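Long-range contacts in endolysin (PDB 3QAY), which probably cleaves the amide bond between N-acetylmuramic acid and L-alanine in clostridial peptidoglycan, as a zinc-dependent amidase of a phage that infects Clostridium: residues 6-11 and 26-31; 52-57 and 66-71; 85-90 and 143-148. All coordinates share one frame; numbering follows the deposited sequence.

Contact 1. Residues 6-11 and 26-31; sequences ITVGHS and NEYQYN. With ZN (zinc ion), chain E.
His-10 and Glu-27 meet through a zinc ion, a worked example of how a metal can join the loop after a strand to the first turn of a helix, in the beta-alpha-beta unit 3-8, 27-44, 48-52. The two side chains cross at about a right angle, with the ring and carboxylate planes 74° apart. NE2 of His-10 binds the zinc at 2.0 Å and OE2 of Glu-27 at 2.1 Å. That OE2 also lies at the edge of the His-10 imidazole, in its plane, 3.0 Å from NE2. CG of Glu-27 is anti to its backbone N (chi1 167°), the chain extended beyond.

Tyr-28 packs against the loop after strand 3-8. Its CD1 lies 3.6 Å from O of Gly-9, which sits at the ring edge, and its CE1 3.8 Å from CA of Ser-11. Val-8 crosses the tyrosine at about a right angle, CG1 to CD1 4.0 Å, while its CG2 rests 3.5 Å from O of Asn-31.

ND1 of His-85 and a water are also bound to the zinc. Leu-86 N donates to OE2 and Ala-21 N to OE1, which should restrain the carboxylate's rotation; metal coordination is the polar link between the two segments.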
ATOM      1  N   ILE A   6       4.931   4.436  -5.445  1.00  9.62           N
ATOM      2  CA  ILE A   6       3.788   3.672  -4.963  1.00  9.02           C
ATOM      3  C   ILE A   6       3.579   2.498  -5.907  1.00  8.98           C
ATOM      4  O   ILE A   6       3.310   2.696  -7.094  1.00  9.31           O
ATOM      5  CB  ILE A   6       2.484   4.506  -4.923  1.00  8.68           C
ATOM      6  CG1 ILE A   6       2.632   5.714  -4.004  1.00  8.92           C
ATOM      7  CG2 ILE A   6       1.310   3.650  -4.435  1.00  8.50           C
ATOM      8  CD1 ILE A   6       1.450   6.680  -4.087  1.00  7.38           C
ATOM      9  N   THR A   7       3.741   1.282  -5.392  1.00  8.49           N
ATOM     10  CA  THR A   7       3.386   0.096  -6.150  1.00  8.44           C
ATOM     11  C   THR A   7       2.023  -0.407  -5.693  1.00  7.93           C
ATOM     12  O   THR A   7       1.686  -0.313  -4.516  1.00  7.29           O
ATOM     13  CB  THR A   7       4.421  -1.026  -6.000  1.00  8.35           C
ATOM     14  OG1 THR A   7       4.556  -1.387  -4.626  1.00  9.67           O
ATOM     15  CG2 THR A   7       5.771  -0.591  -6.540  1.00  8.53           C
ATOM     16  N   VAL A   8       1.232  -0.907  -6.640  1.00  7.88           N
ATOM     17  CA  VAL A   8      -0.007  -1.598  -6.323  1.00  7.59           C
ATOM     18  C   VAL A   8       0.297  -3.089  -6.261  1.00  7.82           C
ATOM     19  O   VAL A   8       0.845  -3.660  -7.205  1.00  7.36           O
ATOM     20  CB  VAL A   8      -1.097  -1.319  -7.373  1.00  8.25           C
ATOM     21  CG1 VAL A   8      -2.276  -2.268  -7.208  1.00  7.09           C
ATOM     22  CG2 VAL A   8      -1.545   0.148  -7.284  1.00  8.22           C
ATOM     23  N   GLY A   9      -0.045  -3.705  -5.134  1.00  7.47           N
ATOM     24  CA  GLY A   9       0.160  -5.124  -4.945  1.00  7.66           C
ATOM     25  C   GLY A   9      -0.703  -5.962  -5.867  1.00  7.94           C
ATOM     26  O   GLY A   9      -1.810  -5.561  -6.238  1.00  8.13           O
ATOM     27  N   HIS A  10      -0.163  -7.116  -6.254  1.00  8.61           N
ATOM     28  CA  HIS A  10      -0.863  -8.121  -7.054  1.00  8.98           C
ATOM     29  C   HIS A  10      -1.049  -7.693  -8.505  1.00  9.49           C
ATOM     30  O   HIS A  10      -0.517  -6.665  -8.924  1.00  9.65           O
ATOM     31  CB  HIS A  10      -2.177  -8.501  -6.374  1.00  9.17           C
ATOM     32  CG  HIS A  10      -2.001  -8.837  -4.928  1.00  9.31           C
ATOM     33  ND1 HIS A  10      -1.388  -9.997  -4.510  1.00 10.66           N
ATOM     34  CD2 HIS A  10      -2.302  -8.143  -3.806  1.00  9.59           C
ATOM     35  CE1 HIS A  10      -1.352 -10.020  -3.191  1.00  9.99           C
ATOM     36  NE2 HIS A  10      -1.900  -8.907  -2.738  1.00  8.85           N
ATOM     37  N   SER A  11      -1.766  -8.511  -9.274  1.00 10.05           N
ATOM     38  CA  SER A  11      -1.988  -8.263 -10.696  1.00 10.56           C
ATOM     39  C   SER A  11      -3.129  -9.115 -11.240  1.00 11.03           C
ATOM     40  O   SER A  11      -3.623 -10.023 -10.573  1.00 10.58           O
ATOM     41  CB  SER A  11      -0.719  -8.585 -11.488  1.00 11.07           C
ATOM     42  OG  SER A  11      -0.392  -9.963 -11.395  1.00 11.26           O
ATOM     43  N   ASN A  26     -12.597  -6.205  -4.075  1.00 10.80           N
ATOM     44  CA  ASN A  26     -11.382  -6.800  -4.611  1.00 10.47           C
ATOM     45  C   ASN A  26     -10.191  -5.947  -4.203  1.00 10.02           C
ATOM     46  O   ASN A  26     -10.210  -4.727  -4.368  1.00 10.33           O
ATOM     47  CB  ASN A  26     -11.450  -6.948  -6.132  1.00 10.79           C
ATOM     48  CG  ASN A  26     -10.296  -7.761  -6.683  1.00 10.55           C
ATOM     49  OD1 ASN A  26     -10.335  -9.003  -6.707  1.00 11.65           O
ATOM     50  ND2 ASN A  26      -9.263  -7.072  -7.132  1.00  7.97           N
ATOM     51  N   GLU A  27      -9.164  -6.593  -3.661  1.00  9.76           N
ATOM     52  CA  GLU A  27      -7.983  -5.896  -3.163  1.00  9.28           C
ATOM     53  C   GLU A  27      -7.275  -5.132  -4.279  1.00  9.22           C
ATOM     54  O   GLU A  27      -7.023  -3.936  -4.149  1.00  8.73           O
ATOM     55  CB  GLU A  27      -7.022  -6.888  -2.508  1.00  9.23           C
ATOM     56  CG  GLU A  27      -5.641  -6.337  -2.239  1.00  9.08           C
ATOM     57  CD  GLU A  27      -4.709  -7.344  -1.608  1.00  9.84           C
ATOM     58  OE1 GLU A  27      -5.066  -8.540  -1.503  1.00 11.06           O
ATOM     59  OE2 GLU A  27      -3.598  -6.931  -1.225  1.00 10.06           O
ATOM     60  N   TYR A  28      -6.957  -5.828  -5.367  1.00  9.49           N
ATOM     61  CA  TYR A  28      -6.238  -5.212  -6.486  1.00  9.83           C
ATOM     62  C   TYR A  28      -6.970  -3.991  -7.034  1.00  9.87           C
ATOM     63  O   TYR A  28      -6.365  -2.929  -7.205  1.00 10.01           O
ATOM     64  CB  TYR A  28      -5.999  -6.230  -7.600  1.00 10.20           C
ATOM     65  CG  TYR A  28      -5.449  -5.638  -8.877  1.00 10.70           C
ATOM     66  CD1 TYR A  28      -4.089  -5.376  -9.021  1.00 11.08           C
ATOM     67  CD2 TYR A  28      -6.289  -5.351  -9.949  1.00 10.91           C
ATOM     68  CE1 TYR A  28      -3.580  -4.842 -10.205  1.00 11.43           C
ATOM     69  CE2 TYR A  28      -5.792  -4.810 -11.125  1.00 11.34           C
ATOM     70  CZ  TYR A  28      -4.442  -4.560 -11.250  1.00 10.70           C
ATOM     71  OH  TYR A  28      -3.953  -4.026 -12.423  1.00 11.78           O
ATOM     72  N   GLN A  29      -8.269  -4.145  -7.292  1.00 10.32           N
ATOM     73  CA  GLN A  29      -9.086  -3.070  -7.854  1.00 10.61           C
ATOM     74  C   GLN A  29      -9.147  -1.868  -6.908  1.00 10.54           C
ATOM     75  O   GLN A  29      -8.982  -0.734  -7.357  1.00 10.56           O
ATOM     76  CB  GLN A  29     -10.508  -3.548  -8.185  1.00 11.09           C
ATOM     77  CG  GLN A  29     -10.598  -4.623  -9.290  1.00 11.88           C
ATOM     78  CD  GLN A  29     -10.138  -4.136 -10.668  1.00 12.68           C
ATOM     79  OE1 GLN A  29     -10.174  -2.938 -10.971  1.00 14.05           O
ATOM     80  NE2 GLN A  29      -9.693  -5.070 -11.503  1.00 11.35           N
ATOM     81  N   TYR A  30      -9.378  -2.105  -5.612  1.00 10.24           N
ATOM     82  CA  TYR A  30      -9.404  -0.996  -4.641  1.00 10.10           C
ATOM     83  C   TYR A  30      -8.097  -0.209  -4.686  1.00  9.83           C
ATOM     84  O   TYR A  30      -8.100   1.015  -4.832  1.00 10.26           O
ATOM     85  CB  TYR A  30      -9.660  -1.474  -3.203  1.00  9.80           C
ATOM     86  CG  TYR A  30      -9.735  -0.304  -2.235  1.00  9.42           C
ATOM     87  CD1 TYR A  30     -10.911   0.415  -2.085  1.00 10.68           C
ATOM     88  CD2 TYR A  30      -8.617   0.113  -1.519  1.00  9.78           C
ATOM     89  CE1 TYR A  30     -10.989   1.498  -1.226  1.00 11.58           C
ATOM     90  CE2 TYR A  30      -8.679   1.203  -0.658  1.00 10.06           C
ATOM     91  CZ  TYR A  30      -9.867   1.888  -0.516  1.00 10.86           C
ATOM     92  OH  TYR A  30      -9.945   2.969   0.329  1.00 12.72           O
ATOM     93  N   ASN A  31      -6.981  -0.921  -4.582  1.00  9.54           N
ATOM     94  CA  ASN A  31      -5.668  -0.279  -4.542  1.00  9.77           C
ATOM     95  C   ASN A  31      -5.247   0.349  -5.875  1.00  9.97           C
ATOM     96  O   ASN A  31      -4.529   1.345  -5.890  1.00  9.95           O
ATOM     97  CB  ASN A  31      -4.611  -1.263  -4.017  1.00  9.61           C
ATOM     98  CG  ASN A  31      -4.777  -1.557  -2.524  1.00 10.09           C
ATOM     99  OD1 ASN A  31      -4.699  -2.710  -2.089  1.00 12.87           O
ATOM    100  ND2 ASN A  31      -5.012  -0.517  -1.740  1.00  8.27           N
TER
HETATM  101 ZN    ZN E 180      -2.001  -8.217  -0.859  1.00  9.00          ZN
HETATM  102  O   HOH W   1      -0.273  -9.893  -0.541  1.00 13.81           O

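Contact 2. Residues 52-57 and 66-71; sequences IICPEK and KSYKIP
Tyr-68 lays its ring against Cys-54 and Pro-55: in the alpha/beta amidase fold, the loop after edge strand 48-52 packs here on helix 64-75. The case illustrates how one aromatic side chain can carry most of a loop-to-helix contact.

The tight part is a CH-pi contact. CD of Pro-55 sits over the centre of the Tyr-68 ring, 3.6 Å from the centroid and 14° off the normal, and the two side chains reach toward each other tip to tip. CG of Tyr-68 is anti to its backbone N (chi1 -179°), on a CB that already points toward the loop. Cys-54 adds an oblique sulfur-aromatic contact, with SG 3.8 Å from CD2 of the tyrosine. On the strand side of the loop, CG2 of Ile-52 approaches CE2 of the Tyr-68 ring at 3.9 Å.

The loop's hold on Lys-69 is looser: its CG comes no nearer to Cys-54 SG than 4.3 Å. Its ammonium group turns to other partners, a salt bridge to Glu-83 and a hydrogen bond to Tyr-132 OH. The phenol end of Tyr-68 is the wet side: no direct hydrogen bond joins the two segments, and a water at the ring edge mediates instead. That water donates to O of Ile-53 at 3.2 Å and is hydrogen-bonded to OH of Tyr-68 at 2.8 Å.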
ATOM      1  N   ILE A  52       3.380   2.646  -9.748  1.00 12.59           N
ATOM      2  CA  ILE A  52       3.722   1.452 -10.520  1.00 13.03           C
ATOM      3  C   ILE A  52       2.640   0.405 -10.344  1.00 13.03           C
ATOM      4  O   ILE A  52       2.437  -0.102  -9.247  1.00 12.88           O
ATOM      5  CB  ILE A  52       5.069   0.826 -10.067  1.00 13.05           C
ATOM      6  CG1 ILE A  52       6.211   1.843 -10.145  1.00 13.72           C
ATOM      7  CG2 ILE A  52       5.398  -0.406 -10.909  1.00 13.54           C
ATOM      8  CD1 ILE A  52       6.438   2.404 -11.512  1.00 15.62           C
ATOM      9  N   ILE A  53       1.941   0.089 -11.427  1.00 13.63           N
ATOM     10  CA  ILE A  53       0.920  -0.947 -11.419  1.00 13.71           C
ATOM     11  C   ILE A  53       1.280  -1.947 -12.505  1.00 14.03           C
ATOM     12  O   ILE A  53       1.652  -1.558 -13.618  1.00 14.57           O
ATOM     13  CB  ILE A  53      -0.484  -0.364 -11.684  1.00 13.92           C
ATOM     14  CG1 ILE A  53      -0.739   0.842 -10.772  1.00 14.82           C
ATOM     15  CG2 ILE A  53      -1.552  -1.432 -11.464  1.00 14.05           C
ATOM     16  CD1 ILE A  53      -2.145   1.435 -10.862  1.00 16.64           C
ATOM     17  N   CYS A  54       1.198  -3.230 -12.177  1.00 13.48           N
ATOM     18  CA  CYS A  54       1.518  -4.272 -13.139  1.00 13.82           C
ATOM     19  C   CYS A  54       0.583  -4.214 -14.345  1.00 14.12           C
ATOM     20  O   CYS A  54      -0.605  -3.931 -14.193  1.00 13.51           O
ATOM     21  CB  CYS A  54       1.430  -5.653 -12.494  1.00 13.59           C
ATOM     22  SG  CYS A  54       2.778  -5.990 -11.365  1.00 13.62           S
ATOM     23  N   PRO A  55       1.119  -4.471 -15.548  1.00 15.11           N
ATOM     24  CA  PRO A  55       0.239  -4.624 -16.693  1.00 15.80           C
ATOM     25  C   PRO A  55      -0.777  -5.717 -16.410  1.00 16.15           C
ATOM     26  O   PRO A  55      -0.463  -6.681 -15.705  1.00 15.19           O
ATOM     27  CB  PRO A  55       1.181  -5.052 -17.826  1.00 16.59           C
ATOM     28  CG  PRO A  55       2.551  -4.762 -17.353  1.00 16.48           C
ATOM     29  CD  PRO A  55       2.525  -4.770 -15.874  1.00 15.32           C
ATOM     30  N   GLU A  56      -1.984  -5.551 -16.943  1.00 17.31           N
ATOM     31  CA  GLU A  56      -3.040  -6.546 -16.804  1.00 17.86           C
ATOM     32  C   GLU A  56      -3.080  -7.499 -18.002  1.00 19.27           C
ATOM     33  O   GLU A  56      -2.844  -7.092 -19.148  1.00 20.04           O
ATOM     34  CB  GLU A  56      -4.391  -5.860 -16.618  1.00 17.90           C
ATOM     35  CG  GLU A  56      -4.488  -5.071 -15.318  1.00 17.42           C
ATOM     36  CD  GLU A  56      -5.767  -4.266 -15.188  1.00 18.13           C
ATOM     37  OE1 GLU A  56      -6.624  -4.352 -16.088  1.00 20.17           O
ATOM     38  OE2 GLU A  56      -5.917  -3.543 -14.178  1.00 17.71           O
ATOM     39  N   LYS A  57      -3.378  -8.767 -17.714  1.00 19.67           N
ATOM     40  CA  LYS A  57      -3.506  -9.823 -18.723  1.00 20.97           C
ATOM     41  C   LYS A  57      -2.235 -10.040 -19.566  1.00 21.88           C
ATOM     42  O   LYS A  57      -2.301 -10.437 -20.729  1.00 22.30           O
ATOM     43  CB  LYS A  57      -4.752  -9.584 -19.582  1.00 21.77           C
ATOM     44  CG  LYS A  57      -6.020  -9.454 -18.728  1.00 21.87           C
ATOM     45  CD  LYS A  57      -7.306  -9.725 -19.498  1.00 23.72           C
ATOM     46  CE  LYS A  57      -8.508  -9.728 -18.546  1.00 23.85           C
ATOM     47  NZ  LYS A  57      -9.818  -9.765 -19.263  1.00 25.00           N
ATOM     48  N   LYS A  66       7.228  -9.627  -9.217  1.00 15.86           N
ATOM     49  CA  LYS A  66       8.556  -9.271  -8.716  1.00 16.14           C
ATOM     50  C   LYS A  66       9.459  -8.763  -9.841  1.00 16.46           C
ATOM     51  O   LYS A  66      10.033  -7.679  -9.739  1.00 16.51           O
ATOM     52  CB  LYS A  66       9.201 -10.485  -8.033  1.00 16.85           C
ATOM     53  CG  LYS A  66      10.601 -10.238  -7.477  1.00 18.09           C
ATOM     54  CD  LYS A  66      11.106 -11.434  -6.681  1.00 19.42           C
ATOM     55  CE  LYS A  66      12.477 -11.156  -6.093  1.00 20.55           C
ATOM     56  NZ  LYS A  66      12.960 -12.259  -5.224  1.00 21.17           N
ATOM     57  N   SER A  67       9.565  -9.548 -10.912  1.00 16.40           N
ATOM     58  CA  SER A  67      10.416  -9.217 -12.057  1.00 16.75           C
ATOM     59  C   SER A  67      10.041  -7.891 -12.705  1.00 16.13           C
ATOM     60  O   SER A  67      10.903  -7.193 -13.232  1.00 16.05           O
ATOM     61  CB  SER A  67      10.338 -10.321 -13.116  1.00 17.49           C
ATOM     62  OG  SER A  67      10.404 -11.602 -12.525  1.00 18.75           O
ATOM     63  N   TYR A  68       8.753  -7.551 -12.674  1.00 15.18           N
ATOM     64  CA  TYR A  68       8.288  -6.276 -13.207  1.00 14.94           C
ATOM     65  C   TYR A  68       8.594  -5.119 -12.253  1.00 14.21           C
ATOM     66  O   TYR A  68       9.140  -4.101 -12.669  1.00 14.44           O
ATOM     67  CB  TYR A  68       6.784  -6.327 -13.495  1.00 14.69           C
ATOM     68  CG  TYR A  68       6.233  -5.041 -14.071  1.00 15.00           C
ATOM     69  CD1 TYR A  68       6.408  -4.724 -15.415  1.00 16.13           C
ATOM     70  CD2 TYR A  68       5.543  -4.136 -13.269  1.00 14.87           C
ATOM     71  CE1 TYR A  68       5.906  -3.544 -15.944  1.00 16.81           C
ATOM     72  CE2 TYR A  68       5.040  -2.955 -13.789  1.00 15.37           C
ATOM     73  CZ  TYR A  68       5.231  -2.660 -15.118  1.00 16.39           C
ATOM     74  OH  TYR A  68       4.724  -1.492 -15.626  1.00 18.40           O
ATOM     75  N   LYS A  69       8.235  -5.279 -10.982  1.00 13.45           N
ATOM     76  CA  LYS A  69       8.309  -4.176 -10.016  1.00 12.99           C
ATOM     77  C   LYS A  69       9.738  -3.800  -9.614  1.00 13.27           C
ATOM     78  O   LYS A  69      10.106  -2.630  -9.675  1.00 13.74           O
ATOM     79  CB  LYS A  69       7.466  -4.484  -8.773  1.00 12.04           C
ATOM     80  CG  LYS A  69       5.963  -4.381  -9.019  1.00 11.67           C
ATOM     81  CD  LYS A  69       5.147  -4.612  -7.758  1.00  9.47           C
ATOM     82  CE  LYS A  69       5.340  -6.024  -7.213  1.00  9.60           C
ATOM     83  NZ  LYS A  69       4.418  -6.345  -6.106  1.00  7.72           N
ATOM     84  N   ILE A  70      10.538  -4.789  -9.226  1.00 13.71           N
ATOM     85  CA  ILE A  70      11.865  -4.542  -8.629  1.00 14.11           C
ATOM     86  C   ILE A  70      12.847  -3.677  -9.456  1.00 14.69           C
ATOM     87  O   ILE A  70      13.451  -2.752  -8.907  1.00 14.68           O
ATOM     88  CB  ILE A  70      12.537  -5.877  -8.195  1.00 14.57           C
ATOM     89  CG1 ILE A  70      11.830  -6.445  -6.957  1.00 14.20           C
ATOM     90  CG2 ILE A  70      14.036  -5.689  -7.901  1.00 14.99           C
ATOM     91  CD1 ILE A  70      11.803  -5.496  -5.760  1.00 12.87           C
ATOM     92  N   PRO A  71      13.020  -3.971 -10.757  1.00 14.95           N
ATOM     93  CA  PRO A  71      13.897  -3.117 -11.575  1.00 15.43           C
ATOM     94  C   PRO A  71      13.410  -1.659 -11.675  1.00 15.58           C
ATOM     95  O   PRO A  71      14.222  -0.729 -11.675  1.00 15.53           O
ATOM     96  CB  PRO A  71      13.864  -3.794 -12.958  1.00 16.22           C
ATOM     97  CG  PRO A  71      13.437  -5.209 -12.690  1.00 15.89           C
ATOM     98  CD  PRO A  71      12.506  -5.125 -11.521  1.00 15.09           C
TER
HETATM   99  O   HOH W   2       3.842   0.666 -14.157  1.00 18.17           O

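Contact 3. Residues 85-90 and 143-148; sequences HLNASN and LIESFF. With ZN (zinc ion), chain E.
His-85 and Asn-87 pair in parallel with Glu-145 and Phe-148, and the register shift of one residue between the two bridges makes a beta bulge; the short strand axes lie 49° apart in direction. Three backbone hydrogen bonds hold the pairing; the shortest, His-85 N to Ile-144 O at 2.7 Å, runs nearly along the C=O axis.

On the face of His-85, Asn-87, Glu-145 and Phe-148, the amide of Asn-87 is stacked on the Phe-148 ring with planes 10° apart, and CB of Asn-87 stands 3.4 Å from the Phe-148 centroid. A bend at chi2 (-106°) sets CD of Glu-145, whose side chain crosses Asn-87 at about a right angle; OE1 of Glu-145 lies 3.1 Å from CG of Asn-87. A water bridges ND2 of Asn-87 and backbone O of Glu-145. CD2 of Leu-143 touches CD2 of the His-85 imidazole at 3.4 Å. Away from that face, CD2 of Leu-86 sits over the centre of the Phe-147 ring, 3.5 Å from its centroid.

ND1 of His-85 binds the zinc at 2.0 Å, while its NE2 is hydrogen-bonded to Glu-83, a second-shell carboxylate that would orient the ring and perhaps polarise it. Glu-145 shares the face that carries the zinc ligand His-85, and a zinc site at the C-terminal ends of parallel strands is consistent with the zinc amidase fold.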
ATOM      1  N   HIS A  85      -1.666  -2.775  -0.168  1.00  6.71           N
ATOM      2  CA  HIS A  85      -2.406  -4.018  -0.042  1.00  7.10           C
ATOM      3  C   HIS A  85      -3.666  -3.813   0.792  1.00  7.28           C
ATOM      4  O   HIS A  85      -3.855  -2.777   1.436  1.00  6.28           O
ATOM      5  CB  HIS A  85      -1.541  -5.089   0.631  1.00  7.36           C
ATOM      6  CG  HIS A  85      -0.459  -5.629  -0.249  1.00  8.13           C
ATOM      7  ND1 HIS A  85      -0.572  -6.827  -0.918  1.00  8.87           N
ATOM      8  CD2 HIS A  85       0.757  -5.129  -0.576  1.00  9.07           C
ATOM      9  CE1 HIS A  85       0.529  -7.046  -1.615  1.00  9.67           C
ATOM     10  NE2 HIS A  85       1.350  -6.028  -1.430  1.00  9.54           N
ATOM     11  N   LEU A  86      -4.534  -4.819   0.738  1.00  7.65           N
ATOM     12  CA  LEU A  86      -5.608  -4.985   1.695  1.00  8.19           C
ATOM     13  C   LEU A  86      -5.404  -6.362   2.311  1.00  9.03           C
ATOM     14  O   LEU A  86      -4.854  -7.269   1.667  1.00  9.30           O
ATOM     15  CB  LEU A  86      -6.986  -4.894   1.030  1.00  8.25           C
ATOM     16  CG  LEU A  86      -7.469  -3.542   0.497  1.00  8.16           C
ATOM     17  CD1 LEU A  86      -8.912  -3.641   0.009  1.00  7.35           C
ATOM     18  CD2 LEU A  86      -7.347  -2.427   1.530  1.00  6.88           C
ATOM     19  N   ASN A  87      -5.834  -6.503   3.557  1.00  9.52           N
ATOM     20  CA  ASN A  87      -5.640  -7.720   4.318  1.00 10.50           C
ATOM     21  C   ASN A  87      -6.816  -8.658   4.116  1.00 11.19           C
ATOM     22  O   ASN A  87      -7.817  -8.299   3.489  1.00 10.80           O
ATOM     23  CB  ASN A  87      -5.476  -7.380   5.808  1.00 10.82           C
ATOM     24  CG  ASN A  87      -4.371  -8.176   6.485  1.00 11.28           C
ATOM     25  OD1 ASN A  87      -4.170  -9.360   6.200  1.00 11.06           O
ATOM     26  ND2 ASN A  87      -3.652  -7.524   7.403  1.00 11.53           N
ATOM     27  N   ALA A  88      -6.675  -9.868   4.642  1.00 12.17           N
ATOM     28  CA  ALA A  88      -7.729 -10.861   4.597  1.00 13.24           C
ATOM     29  C   ALA A  88      -7.491 -11.918   5.666  1.00 14.53           C
ATOM     30  O   ALA A  88      -6.352 -12.182   6.053  1.00 14.51           O
ATOM     31  CB  ALA A  88      -7.790 -11.506   3.215  1.00 13.31           C
ATOM     32  N   SER A  89      -8.578 -12.503   6.157  1.00 15.92           N
ATOM     33  CA  SER A  89      -8.501 -13.639   7.060  1.00 17.28           C
ATOM     34  C   SER A  89      -9.680 -14.558   6.734  1.00 18.67           C
ATOM     35  O   SER A  89      -9.739 -15.113   5.633  1.00 18.52           O
ATOM     36  CB  SER A  89      -8.505 -13.171   8.523  1.00 17.68           C
ATOM     37  OG  SER A  89      -9.724 -12.531   8.872  1.00 17.98           O
ATOM     38  N   ASN A  90     -10.616 -14.691   7.673  1.00 20.02           N
ATOM     39  CA  ASN A  90     -11.831 -15.477   7.481  1.00 21.36           C
ATOM     40  C   ASN A  90     -13.078 -14.586   7.564  1.00 21.84           C
ATOM     41  O   ASN A  90     -14.201 -15.090   7.576  1.00 22.75           O
ATOM     42  CB  ASN A  90     -11.897 -16.587   8.527  1.00 22.57           C
ATOM     43  N   LEU A 143       5.032  -1.780   3.406  1.00  8.58           N
ATOM     44  CA  LEU A 143       3.903  -2.417   2.771  1.00  8.46           C
ATOM     45  C   LEU A 143       2.699  -2.102   3.629  1.00  8.18           C
ATOM     46  O   LEU A 143       2.646  -2.492   4.797  1.00  8.36           O
ATOM     47  CB  LEU A 143       4.141  -3.917   2.668  1.00  8.56           C
ATOM     48  CG  LEU A 143       3.124  -4.755   1.897  1.00  9.11           C
ATOM     49  CD1 LEU A 143       3.699  -6.129   1.605  1.00  9.67           C
ATOM     50  CD2 LEU A 143       1.804  -4.884   2.652  1.00  8.29           C
ATOM     51  N   ILE A 144       1.740  -1.378   3.062  1.00  8.06           N
ATOM     52  CA  ILE A 144       0.558  -0.970   3.814  1.00  8.29           C
ATOM     53  C   ILE A 144      -0.609  -1.915   3.542  1.00  8.49           C
ATOM     54  O   ILE A 144      -1.022  -2.111   2.386  1.00  7.70           O
ATOM     55  CB  ILE A 144       0.137   0.483   3.500  1.00  8.39           C
ATOM     56  CG1 ILE A 144       1.320   1.437   3.676  1.00  7.84           C
ATOM     57  CG2 ILE A 144      -1.015   0.906   4.415  1.00  9.03           C
ATOM     58  CD1 ILE A 144       1.013   2.881   3.287  1.00  7.26           C
ATOM     59  N   GLU A 145      -1.110  -2.519   4.622  1.00  8.74           N
ATOM     60  CA  GLU A 145      -2.351  -3.273   4.599  1.00  9.34           C
ATOM     61  C   GLU A 145      -3.410  -2.374   5.246  1.00  9.16           C
ATOM     62  O   GLU A 145      -3.614  -2.418   6.464  1.00  8.89           O
ATOM     63  CB  GLU A 145      -2.190  -4.583   5.382  1.00 10.22           C
ATOM     64  CG  GLU A 145      -1.054  -5.480   4.869  1.00 12.19           C
ATOM     65  CD  GLU A 145      -1.534  -6.699   4.092  1.00 15.48           C
ATOM     66  OE1 GLU A 145      -2.747  -6.983   4.086  1.00 17.66           O
ATOM     67  OE2 GLU A 145      -0.682  -7.390   3.500  1.00 18.52           O
ATOM     68  N   SER A 146      -4.068  -1.562   4.419  1.00  8.88           N
ATOM     69  CA  SER A 146      -4.923  -0.456   4.894  1.00  9.31           C
ATOM     70  C   SER A 146      -6.102  -0.904   5.749  1.00  9.72           C
ATOM     71  O   SER A 146      -6.413  -0.272   6.766  1.00 10.40           O
ATOM     72  CB  SER A 146      -5.453   0.360   3.707  1.00  9.13           C
ATOM     73  OG  SER A 146      -4.415   1.076   3.059  1.00  9.10           O
ATOM     74  N   PHE A 147      -6.771  -1.964   5.306  1.00  9.39           N
ATOM     75  CA  PHE A 147      -7.899  -2.568   6.016  1.00  9.96           C
ATOM     76  C   PHE A 147      -8.190  -3.941   5.398  1.00 10.06           C
ATOM     77  O   PHE A 147      -7.545  -4.315   4.415  1.00  9.64           O
ATOM     78  CB  PHE A 147      -9.145  -1.670   5.961  1.00 10.27           C
ATOM     79  CG  PHE A 147      -9.623  -1.358   4.563  1.00  9.61           C
ATOM     80  CD1 PHE A 147     -10.486  -2.223   3.895  1.00 10.39           C
ATOM     81  CD2 PHE A 147      -9.214  -0.199   3.918  1.00  8.89           C
ATOM     82  CE1 PHE A 147     -10.918  -1.941   2.605  1.00  9.63           C
ATOM     83  CE2 PHE A 147      -9.646   0.091   2.635  1.00  8.35           C
ATOM     84  CZ  PHE A 147     -10.495  -0.779   1.978  1.00  8.93           C
ATOM     85  N   PHE A 148      -9.141  -4.683   5.968  1.00 10.54           N
ATOM     86  CA  PHE A 148      -9.472  -6.027   5.472  1.00 11.03           C
ATOM     87  C   PHE A 148     -10.506  -5.985   4.347  1.00 11.27           C
ATOM     88  O   PHE A 148     -11.604  -5.457   4.510  1.00 11.77           O
ATOM     89  CB  PHE A 148      -9.953  -6.933   6.612  1.00 11.85           C
ATOM     90  CG  PHE A 148      -8.834  -7.502   7.448  1.00 12.08           C
ATOM     91  CD1 PHE A 148      -8.566  -8.865   7.450  1.00 12.21           C
ATOM     92  CD2 PHE A 148      -8.032  -6.667   8.213  1.00 12.33           C
ATOM     93  CE1 PHE A 148      -7.531  -9.391   8.220  1.00 12.37           C
ATOM     94  CE2 PHE A 148      -6.986  -7.185   8.980  1.00 12.13           C
ATOM     95  CZ  PHE A 148      -6.740  -8.549   8.984  1.00 12.25           C
TER
HETATM   96 ZN    ZN E 180      -2.001  -8.217  -0.859  1.00  9.00          ZN
HETATM   97  O   HOH W   3      -3.896  -0.152   0.757  1.00  3.48           O
HETATM   98  O   HOH W   4      -4.628  -4.882   7.712  1.00  8.25           O
HETATM   99  O   HOH W   1      -0.273  -9.893  -0.541  1.00 13.81           O

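Overall arrangement
From the N terminus, strand 3-8 runs into contact 1, which closes a 14-residue loop by bringing the start of helix 27-44 back to the strand end. After that helix, strand 48-52 returns beside strand 3-8, completing a beta-alpha-beta unit, and contact 2 closes the short connection to helix 64-75. Contact 3 spans much more chain, pairing neighbouring strands 80-87 and 140-148. The three follow in series, neither nested nor crossed. Contacts 1 and 2 touch through the Ile-6 to Ile-52 strand pairing and the probable Tyr-28 to Glu-56 hydrogen bond; contacts 1 and 3 share the zinc and its water. Contacts 2 and 3 do not touch.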